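Side-chain contacts in Non-structural protein 2 (Human rotavirus C, PDB 2GU0), which assembles as a homooctamer and probably acts in genome replication and packaging through RNA-binding, helix-unwinding and nucleoside-triphosphatase activities: residues Y20-K25 / D74-L79; L169-H174 / H222-L227; I270-G275 / E280-S285. All blocks are in the same frame, centred on the assembly; numbering follows the deposited sequence.

Contact 1 (Y20-K25 / D74-L79); sequences YPINKK and DQYTEL
OH of Y76 hydrogen-bonds to the carbonyl of C6 and lies against the β-branch of I22, with CG2 of I22 3.4 Å from OH of Y76 and CB of I22 3.7 Å from it. Y76 reaches this place because its CG stands anti to the backbone N (chi1 176°), which swings the ring off helix 74-90 toward the turn between strand 18-21 and helix 24-32. I22 meets the phenol with the methyl that is itself anti to the backbone N, while its longer branch leads away from Y76; I22 also packs on P53. The carbonyl oxygen of I22 comes nearest the ring at CE2 of Y76, 3.1 Å away; its approach is oblique. The carbonyl carbon of N23 lies at the ring edge, near its plane, 4.2 Å from CE2 of Y76.

N23 turns its side chain away from the tyrosine and works as the N-cap of helix 24-32: OD1 accepts the amide of A26, and ND2 donates to the carbonyl of Y49. N23 and K25 also pack on N122 of a second subunit. K24 lies along the outer margin of the contact, its ammonium nitrogen NZ 5.9 Å from OD1 of D74, a separation that makes no ion pair. P21 packs on V80, N81 and A84, farther along helix 74-90.

The contact joins the strand-to-helix turn at I22 and N23 to the start of helix 74-90 within the N-terminal NSP2 family region, and the side chain of Y76 is about 8 Å from that of V108, a predicted ATP-binding residue. Chemically, one buried hydroxyl is satisfied by a backbone carbonyl beyond both segments, while across the contact the tyrosine offers I22 packing alone.

Contact 2 (L169-H174 / H222-L227); sequences LDYSNH and HWRLVL
R224 sends its CG anti to the backbone N (chi1 -167°) and then bends at chi3 (-68°), which carries the guanidinium off strand 222-227 toward L169 and Y171. Y171 comes from the opposite direction, its hydroxyl foremost. The tyrosine ring and the guanidinium are nearly coplanar, 22° apart, and they meet at their edges: OH of Y171 is 3.5 Å from NH1 of R224, and no hydrogen bond joins the two. L169 fills a different position, crossing the arginine at about a right angle. Its CD1 methyl stands over one face of the guanidinium, offset toward the rim, 3.6 Å from NH1 of R224 and 3.7 Å from CZ of R224.

The polar partners come from elsewhere. NH1 of R224 makes a salt bridge with E183 of strand 182-188, the strand lying between 164-170 and 222-227 in the antiparallel sheet, and OH of Y171 hydrogen-bonds to the carboxylate of E153. Behind the tyrosine, a type I turn from Y171 to H174 folds H174 back, so that CA of Y171 lies 3.9 Å above the centre of the imidazole. At the turn's start OG of S172 donates to OD2 of D170 (2.9 Å), from above the carboxylate plane.

R224 is a predicted ATP-binding residue of this HIT-like domain, and H222 on the same strand is the predicted catalytic histidine. A methyl over its face, a phenol at its edge and a carboxylate on NH1 together restrict how the guanidinium can turn, consistent with an arginine held in a set orientation within the nucleotide site.

Contact 3 (I270-G275 / E280-S285); sequences IGQLCG and EVAKTS
The last turns of helix 264-275 come against the short helix 279-282, and the closest pair of CA atoms, Q272 and A282, is 6.0 Å apart. A four-residue link turns the chain sharply, so that the short helix packs against the end of the one before it. Such close backbones suit the small side chain of A282, which points at the first helix.

Q272 and L273 receive that methyl from two sides. CB of Q272 is 3.6 Å from CB of A282, and CD2 of L273 makes a looser apolar contact with CB of A282 at 4.2 Å. CG of Q272 stands beside its own backbone N (chi1 -57°), and the chain beyond runs extended, laying the amide alongside A282 with OE1 leading. OE1 of Q272 lies 3.2 Å from OG of S285. That hydroxyl, however, is directed elsewhere: OG of S285 donates to O of A282 over 2.8 Å, in the carbonyl plane and on a lone pair, with a C=O...donor angle of 138°. The amide N of S285 adds a weak bond, so both donors of S285 converge on one carbonyl oxygen, that of A282.

A282 and S285 also touch C269 of helix 264-275, while L273 leans on D239 and I270 on L238 of helix 231-243. The side chain of L273 is about 11 Å from that of H218, a predicted ATP-binding residue. The two segments are therefore joined by packing around an alanine, whereas the hydrogen bonding is local, S285 having turned its hydroxyl proton back to its own segment.

How the contacts relate
Following the chain, contact 1 closes a loop of 48 residues in the N-terminal region, contact 2 one of 47 in the HIT-like region, and contact 3 spans a link of four and joins helix 264-275 to helix 279-282. They occur in series, none nesting in or crossing another. Contacts 1 and 2 have centres 24 Å apart and nearest atoms about 6 Å apart; helix 108-119 links them, since L79 packs on L111 and L115 while Y171 packs on R109 and N113, and E112 meets both Q75 and H174. Contact 3 lies 25 Å from contact 2 and 43 Å from contact 1, centre to centre, on the other side of the chain's centre from contact 1.

Contact 1 (Y20-K25 / D74-L79)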
loop_
_atom_site.group_PDB
_atom_site.type_symbol
_atom_site.label_atom_id
_atom_site.label_comp_id
_atom_site.label_asym_id
_atom_site.label_seq_id
_atom_site.Cartn_x
_atom_site.Cartn_y
_atom_site.Cartn_z
ATOM N N TYR A 20 21.744 1.759 -33.756
ATOM C CA TYR A 20 21.240 0.893 -32.697
ATOM C C TYR A 20 21.399 1.504 -31.305
ATOM O O TYR A 20 22.350 2.242 -31.036
ATOM C CB TYR A 20 21.953 -0.456 -32.719
ATOM C CG TYR A 20 21.897 -1.142 -34.055
ATOM C CD1 TYR A 20 22.882 -0.913 -35.019
ATOM C CD2 TYR A 20 20.839 -1.991 -34.379
ATOM C CE1 TYR A 20 22.812 -1.513 -36.274
ATOM C CE2 TYR A 20 20.759 -2.592 -35.631
ATOM C CZ TYR A 20 21.746 -2.348 -36.574
ATOM O OH TYR A 20 21.660 -2.922 -37.820
ATOM N N PRO A 21 20.455 1.199 -30.405
ATOM C CA PRO A 21 20.433 1.676 -29.019
ATOM C C PRO A 21 21.543 1.006 -28.217
ATOM O O PRO A 21 21.896 -0.137 -28.488
ATOM C CB PRO A 21 19.064 1.217 -28.520
ATOM C CG PRO A 21 18.249 1.109 -29.732
ATOM C CD PRO A 21 19.194 0.512 -30.729
ATOM N N ILE A 22 22.098 1.703 -27.240
ATOM C CA ILE A 22 23.123 1.105 -26.387
ATOM C C ILE A 22 22.475 0.907 -25.009
ATOM O O ILE A 22 21.881 1.837 -24.468
ATOM C CB ILE A 22 24.349 2.016 -26.254
ATOM C CG1 ILE A 22 25.134 2.019 -27.558
ATOM C CG2 ILE A 22 25.243 1.520 -25.154
ATOM C CD1 ILE A 22 26.381 2.875 -27.515
ATOM N N ASN A 23 22.572 -0.289 -24.439
ATOM C CA ASN A 23 21.936 -0.513 -23.148
ATOM C C ASN A 23 22.874 -0.394 -21.956
ATOM O O ASN A 23 24.104 -0.424 -22.111
ATOM C CB ASN A 23 21.195 -1.857 -23.132
ATOM C CG ASN A 23 22.120 -3.041 -23.123
ATOM O OD1 ASN A 23 22.788 -3.310 -22.129
ATOM N ND2 ASN A 23 22.165 -3.766 -24.234
ATOM N N LYS A 24 22.278 -0.254 -20.767
ATOM C CA LYS A 24 23.036 -0.086 -19.537
ATOM C C LYS A 24 23.922 -1.255 -19.177
ATOM O O LYS A 24 24.989 -1.066 -18.606
ATOM C CB LYS A 24 22.107 0.224 -18.370
ATOM C CG LYS A 24 21.240 -0.929 -17.928
ATOM C CD LYS A 24 20.280 -0.492 -16.835
ATOM C CE LYS A 24 19.215 -1.563 -16.602
ATOM N NZ LYS A 24 18.160 -1.121 -15.649
ATOM N N LYS A 25 23.500 -2.473 -19.484
ATOM C CA LYS A 25 24.362 -3.601 -19.158
ATOM C C LYS A 25 25.598 -3.503 -20.036
ATOM O O LYS A 25 26.717 -3.682 -19.562
ATOM C CB LYS A 25 23.638 -4.930 -19.382
ATOM C CG LYS A 25 22.376 -5.051 -18.561
ATOM C CD LYS A 25 22.648 -4.886 -17.074
ATOM C CE LYS A 25 22.981 -6.206 -16.442
ATOM N NZ LYS A 25 21.825 -7.142 -16.612
ATOM N N ASP A 74 16.099 4.915 -16.248
ATOM C CA ASP A 74 15.094 4.498 -17.222
ATOM C C ASP A 74 15.027 5.573 -18.285
ATOM O O ASP A 74 14.418 5.391 -19.333
ATOM C CB ASP A 74 13.715 4.404 -16.571
ATOM C CG ASP A 74 13.282 2.986 -16.320
ATOM O OD1 ASP A 74 13.475 2.142 -17.223
ATOM O OD2 ASP A 74 12.732 2.717 -15.227
ATOM N N GLN A 75 15.643 6.710 -17.989
ATOM C CA GLN A 75 15.627 7.843 -18.889
ATOM C C GLN A 75 16.703 7.688 -19.968
ATOM O O GLN A 75 16.594 8.270 -21.047
ATOM C CB GLN A 75 15.834 9.122 -18.079
ATOM C CG GLN A 75 15.297 10.352 -18.738
ATOM C CD GLN A 75 13.795 10.413 -18.711
ATOM O OE1 GLN A 75 13.113 9.479 -19.132
ATOM N NE2 GLN A 75 13.263 11.523 -18.223
ATOM N N TYR A 76 17.733 6.899 -19.659
ATOM C CA TYR A 76 18.830 6.617 -20.588
ATOM C C TYR A 76 18.291 5.729 -21.725
ATOM O O TYR A 76 18.611 5.938 -22.900
ATOM C CB TYR A 76 19.971 5.899 -19.850
ATOM C CG TYR A 76 21.119 5.466 -20.739
ATOM C CD1 TYR A 76 22.077 6.384 -21.199
ATOM C CD2 TYR A 76 21.226 4.141 -21.153
ATOM C CE1 TYR A 76 23.113 5.981 -22.051
ATOM C CE2 TYR A 76 22.249 3.726 -22.000
ATOM C CZ TYR A 76 23.186 4.644 -22.446
ATOM O OH TYR A 76 24.177 4.197 -23.278
ATOM N N THR A 77 17.468 4.749 -21.359
ATOM C CA THR A 77 16.863 3.840 -22.320
ATOM C C THR A 77 16.040 4.672 -23.288
ATOM O O THR A 77 16.099 4.491 -24.504
ATOM C CB THR A 77 15.904 2.863 -21.634
ATOM O OG1 THR A 77 16.534 2.294 -20.488
ATOM C CG2 THR A 77 15.514 1.762 -22.574
ATOM N N GLU A 78 15.263 5.583 -22.720
ATOM C CA GLU A 78 14.401 6.470 -23.488
ATOM C C GLU A 78 15.190 7.256 -24.524
ATOM O O GLU A 78 14.921 7.170 -25.714
ATOM C CB GLU A 78 13.702 7.443 -22.544
ATOM C CG GLU A 78 12.775 6.775 -21.566
ATOM C CD GLU A 78 11.489 6.372 -22.222
ATOM O OE1 GLU A 78 10.707 7.289 -22.571
ATOM O OE2 GLU A 78 11.268 5.153 -22.398
ATOM N N LEU A 79 16.161 8.027 -24.053
ATOM C CA LEU A 79 16.987 8.842 -24.925
ATOM C C LEU A 79 17.685 7.966 -25.964
ATOM O O LEU A 79 17.730 8.294 -27.158
ATOM C CB LEU A 79 18.029 9.602 -24.101
ATOM C CG LEU A 79 19.013 10.456 -24.900
ATOM C CD1 LEU A 79 18.246 11.548 -25.623
ATOM C CD2 LEU A 79 20.062 11.049 -23.985
#

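Contact 2 (L169-H174 / H222-L227)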
loop_
_atom_site.group_PDB
_atom_site.type_symbol
_atom_site.label_atom_id
_atom_site.label_comp_id
_atom_site.label_asym_id
_atom_site.label_seq_id
_atom_site.Cartn_x
_atom_site.Cartn_y
_atom_site.Cartn_z
ATOM N N LEU A 169 13.450 26.259 -18.117
ATOM C CA LEU A 169 14.480 25.232 -18.213
ATOM C C LEU A 169 14.829 24.837 -16.787
ATOM O O LEU A 169 15.560 25.545 -16.076
ATOM C CB LEU A 169 15.711 25.769 -18.951
ATOM C CG LEU A 169 15.416 26.025 -20.431
ATOM C CD1 LEU A 169 16.596 26.651 -21.149
ATOM C CD2 LEU A 169 15.051 24.709 -21.067
ATOM N N ASP A 170 14.272 23.707 -16.374
ATOM C CA ASP A 170 14.465 23.197 -15.035
ATOM C C ASP A 170 15.182 21.873 -15.130
ATOM O O ASP A 170 14.589 20.862 -15.486
ATOM C CB ASP A 170 13.115 22.997 -14.357
ATOM C CG ASP A 170 13.239 22.795 -12.868
ATOM O OD1 ASP A 170 12.221 22.424 -12.241
ATOM O OD2 ASP A 170 14.348 23.015 -12.324
ATOM N N TYR A 171 16.464 21.887 -14.801
ATOM C CA TYR A 171 17.276 20.694 -14.866
ATOM C C TYR A 171 17.321 20.023 -13.513
ATOM O O TYR A 171 17.644 18.845 -13.406
ATOM C CB TYR A 171 18.677 21.082 -15.329
ATOM C CG TYR A 171 18.663 21.734 -16.691
ATOM C CD1 TYR A 171 19.289 22.954 -16.918
ATOM C CD2 TYR A 171 17.999 21.131 -17.753
ATOM C CE1 TYR A 171 19.249 23.555 -18.184
ATOM C CE2 TYR A 171 17.952 21.714 -19.014
ATOM C CZ TYR A 171 18.575 22.920 -19.226
ATOM O OH TYR A 171 18.532 23.472 -20.484
ATOM N N SER A 172 16.969 20.777 -12.482
ATOM C CA SER A 172 16.987 20.277 -11.116
ATOM C C SER A 172 16.409 18.874 -10.931
ATOM O O SER A 172 16.843 18.150 -10.036
ATOM C CB SER A 172 16.248 21.249 -10.199
ATOM O OG SER A 172 14.849 21.043 -10.273
ATOM N N ASN A 173 15.447 18.476 -11.762
ATOM C CA ASN A 173 14.848 17.146 -11.610
ATOM C C ASN A 173 15.188 16.095 -12.668
ATOM O O ASN A 173 14.599 15.017 -12.683
ATOM C CB ASN A 173 13.326 17.264 -11.508
ATOM C CG ASN A 173 12.871 17.739 -10.140
ATOM O OD1 ASN A 173 13.176 17.109 -9.120
ATOM N ND2 ASN A 173 12.137 18.855 -10.109
ATOM N N HIS A 174 16.128 16.406 -13.550
ATOM C CA HIS A 174 16.527 15.467 -14.589
ATOM C C HIS A 174 17.160 14.207 -14.016
ATOM O O HIS A 174 17.882 14.275 -13.023
ATOM C CB HIS A 174 17.523 16.132 -15.525
ATOM C CG HIS A 174 16.894 17.065 -16.502
ATOM N ND1 HIS A 174 17.606 17.682 -17.504
ATOM C CD2 HIS A 174 15.606 17.446 -16.663
ATOM C CE1 HIS A 174 16.782 18.395 -18.247
ATOM N NE2 HIS A 174 15.563 18.269 -17.758
ATOM N N HIS A 222 17.815 32.559 -30.636
ATOM C CA HIS A 222 17.028 32.138 -29.487
ATOM C C HIS A 222 17.807 32.673 -28.292
ATOM O O HIS A 222 19.010 32.910 -28.388
ATOM C CB HIS A 222 16.829 30.607 -29.445
ATOM C CG HIS A 222 18.006 29.830 -28.942
ATOM N ND1 HIS A 222 18.773 29.031 -29.763
ATOM C CD2 HIS A 222 18.513 29.683 -27.694
ATOM C CE1 HIS A 222 19.697 28.421 -29.040
ATOM N NE2 HIS A 222 19.561 28.797 -27.781
ATOM N N TRP A 223 17.134 32.883 -27.171
ATOM C CA TRP A 223 17.801 33.481 -26.022
ATOM C C TRP A 223 17.614 32.796 -24.680
ATOM O O TRP A 223 16.609 32.137 -24.425
ATOM C CB TRP A 223 17.360 34.943 -25.924
ATOM C CG TRP A 223 17.532 35.657 -27.217
ATOM C CD1 TRP A 223 18.626 36.349 -27.623
ATOM C CD2 TRP A 223 16.633 35.641 -28.327
ATOM N NE1 TRP A 223 18.473 36.762 -28.921
ATOM C CE2 TRP A 223 17.256 36.340 -29.379
ATOM C CE3 TRP A 223 15.361 35.095 -28.538
ATOM C CZ2 TRP A 223 16.656 36.511 -30.631
ATOM C CZ3 TRP A 223 14.758 35.261 -29.786
ATOM C CH2 TRP A 223 15.411 35.966 -30.820
ATOM N N ARG A 224 18.601 32.970 -23.813
ATOM C CA ARG A 224 18.546 32.377 -22.491
ATOM C C ARG A 224 18.533 33.452 -21.396
ATOM O O ARG A 224 19.390 34.328 -21.361
ATOM C CB ARG A 224 19.740 31.423 -22.303
ATOM C CG ARG A 224 19.620 30.515 -21.082
ATOM C CD ARG A 224 20.645 29.388 -21.092
ATOM N NE ARG A 224 20.379 28.424 -22.154
ATOM C CZ ARG A 224 20.150 27.124 -21.957
ATOM N NH1 ARG A 224 20.147 26.615 -20.726
ATOM N NH2 ARG A 224 19.939 26.326 -23.003
ATOM N N LEU A 225 17.527 33.393 -20.530
ATOM C CA LEU A 225 17.414 34.320 -19.408
ATOM C C LEU A 225 18.273 33.711 -18.308
ATOM O O LEU A 225 17.955 32.633 -17.805
ATOM C CB LEU A 225 15.960 34.426 -18.929
ATOM C CG LEU A 225 15.025 35.226 -19.838
ATOM C CD1 LEU A 225 13.600 35.067 -19.383
ATOM C CD2 LEU A 225 15.423 36.687 -19.817
ATOM N N VAL A 226 19.364 34.386 -17.951
ATOM C CA VAL A 226 20.264 33.878 -16.926
ATOM C C VAL A 226 20.369 34.832 -15.753
ATOM O O VAL A 226 20.060 36.015 -15.883
ATOM C CB VAL A 226 21.667 33.625 -17.507
ATOM C CG1 VAL A 226 21.574 32.615 -18.632
ATOM C CG2 VAL A 226 22.273 34.923 -18.030
ATOM N N LEU A 227 20.787 34.319 -14.601
ATOM C CA LEU A 227 20.924 35.152 -13.412
ATOM C C LEU A 227 22.089 36.116 -13.577
ATOM O O LEU A 227 23.131 35.741 -14.121
ATOM C CB LEU A 227 21.163 34.290 -12.166
ATOM C CG LEU A 227 20.010 33.865 -11.243
ATOM C CD1 LEU A 227 18.696 34.377 -11.774
ATOM C CD2 LEU A 227 20.003 32.355 -11.107
#

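Contact 3 (I270-G275 / E280-S285)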
loop_
_atom_site.group_PDB
_atom_site.type_symbol
_atom_site.label_atom_id
_atom_site.label_comp_id
_atom_site.label_asym_id
_atom_site.label_seq_id
_atom_site.Cartn_x
_atom_site.Cartn_y
_atom_site.Cartn_z
ATOM N N ILE A 270 30.082 41.447 -26.048
ATOM C CA ILE A 270 30.262 40.432 -27.077
ATOM C C ILE A 270 30.628 41.115 -28.387
ATOM O O ILE A 270 31.129 40.485 -29.313
ATOM C CB ILE A 270 28.976 39.567 -27.248
ATOM C CG1 ILE A 270 28.746 38.738 -25.983
ATOM C CG2 ILE A 270 29.101 38.633 -28.443
ATOM C CD1 ILE A 270 29.958 37.945 -25.554
ATOM N N GLY A 271 30.377 42.416 -28.460
ATOM C CA GLY A 271 30.727 43.153 -29.657
ATOM C C GLY A 271 32.224 43.386 -29.608
ATOM O O GLY A 271 32.935 43.201 -30.599
ATOM N N GLN A 272 32.700 43.776 -28.429
ATOM C CA GLN A 272 34.114 44.043 -28.212
ATOM C C GLN A 272 34.975 42.805 -28.441
ATOM O O GLN A 272 36.089 42.907 -28.955
ATOM C CB GLN A 272 34.345 44.568 -26.792
ATOM C CG GLN A 272 33.559 45.826 -26.455
ATOM C CD GLN A 272 34.153 46.592 -25.284
ATOM O OE1 GLN A 272 34.408 46.032 -24.221
ATOM N NE2 GLN A 272 34.373 47.883 -25.480
ATOM N N LEU A 273 34.468 41.636 -28.061
ATOM C CA LEU A 273 35.224 40.403 -28.242
ATOM C C LEU A 273 35.368 40.037 -29.720
ATOM O O LEU A 273 36.407 39.522 -30.146
ATOM C CB LEU A 273 34.552 39.259 -27.480
ATOM C CG LEU A 273 34.597 39.367 -25.955
ATOM C CD1 LEU A 273 33.876 38.197 -25.329
ATOM C CD2 LEU A 273 36.036 39.394 -25.491
ATOM N N CYS A 274 34.327 40.316 -30.499
ATOM C CA CYS A 274 34.330 40.013 -31.926
ATOM C C CYS A 274 35.196 40.968 -32.726
ATOM O O CYS A 274 35.506 40.707 -33.887
ATOM C CB CYS A 274 32.905 40.041 -32.474
ATOM S SG CYS A 274 31.887 38.689 -31.863
ATOM N N GLY A 275 35.575 42.080 -32.107
ATOM C CA GLY A 275 36.419 43.047 -32.781
ATOM C C GLY A 275 37.880 42.773 -32.482
ATOM O O GLY A 275 38.767 43.161 -33.243
ATOM N N GLU A 280 39.538 40.716 -20.538
ATOM C CA GLU A 280 39.947 41.554 -19.421
ATOM C C GLU A 280 39.442 42.988 -19.576
ATOM O O GLU A 280 39.223 43.683 -18.585
ATOM C CB GLU A 280 41.476 41.560 -19.316
ATOM C CG GLU A 280 42.051 42.563 -18.313
ATOM C CD GLU A 280 41.767 42.189 -16.869
ATOM O OE1 GLU A 280 42.162 41.077 -16.461
ATOM O OE2 GLU A 280 41.157 43.008 -16.143
ATOM N N VAL A 281 39.247 43.421 -20.820
ATOM C CA VAL A 281 38.798 44.786 -21.102
ATOM C C VAL A 281 37.314 44.920 -21.416
ATOM O O VAL A 281 36.706 45.950 -21.127
ATOM C CB VAL A 281 39.574 45.394 -22.299
ATOM C CG1 VAL A 281 39.190 46.855 -22.481
ATOM C CG2 VAL A 281 41.077 45.250 -22.081
ATOM N N ALA A 282 36.736 43.885 -22.013
ATOM C CA ALA A 282 35.327 43.915 -22.386
ATOM C C ALA A 282 34.378 43.439 -21.287
ATOM O O ALA A 282 33.226 43.871 -21.230
ATOM C CB ALA A 282 35.117 43.090 -23.656
ATOM N N LYS A 283 34.869 42.559 -20.416
ATOM C CA LYS A 283 34.063 42.021 -19.326
ATOM C C LYS A 283 33.478 43.153 -18.498
ATOM O O LYS A 283 32.588 42.944 -17.690
ATOM C CB LYS A 283 34.907 41.136 -18.412
ATOM C CG LYS A 283 35.844 41.922 -17.520
ATOM C CD LYS A 283 36.309 41.116 -16.309
ATOM C CE LYS A 283 37.294 40.028 -16.684
ATOM N NZ LYS A 283 37.650 39.209 -15.498
ATOM N N THR A 284 33.989 44.358 -18.708
ATOM C CA THR A 284 33.536 45.528 -17.971
ATOM C C THR A 284 32.194 46.062 -18.441
ATOM O O THR A 284 31.311 46.335 -17.630
ATOM C CB THR A 284 34.587 46.659 -18.063
ATOM O OG1 THR A 284 35.770 46.247 -17.372
ATOM C CG2 THR A 284 34.061 47.959 -17.456
ATOM N N SER A 285 32.039 46.215 -19.750
ATOM C CA SER A 285 30.798 46.741 -20.300
ATOM C C SER A 285 29.574 45.874 -20.005
ATOM O O SER A 285 28.459 46.236 -20.363
ATOM C CB SER A 285 30.949 46.971 -21.811
ATOM O OG SER A 285 31.707 45.941 -22.423
#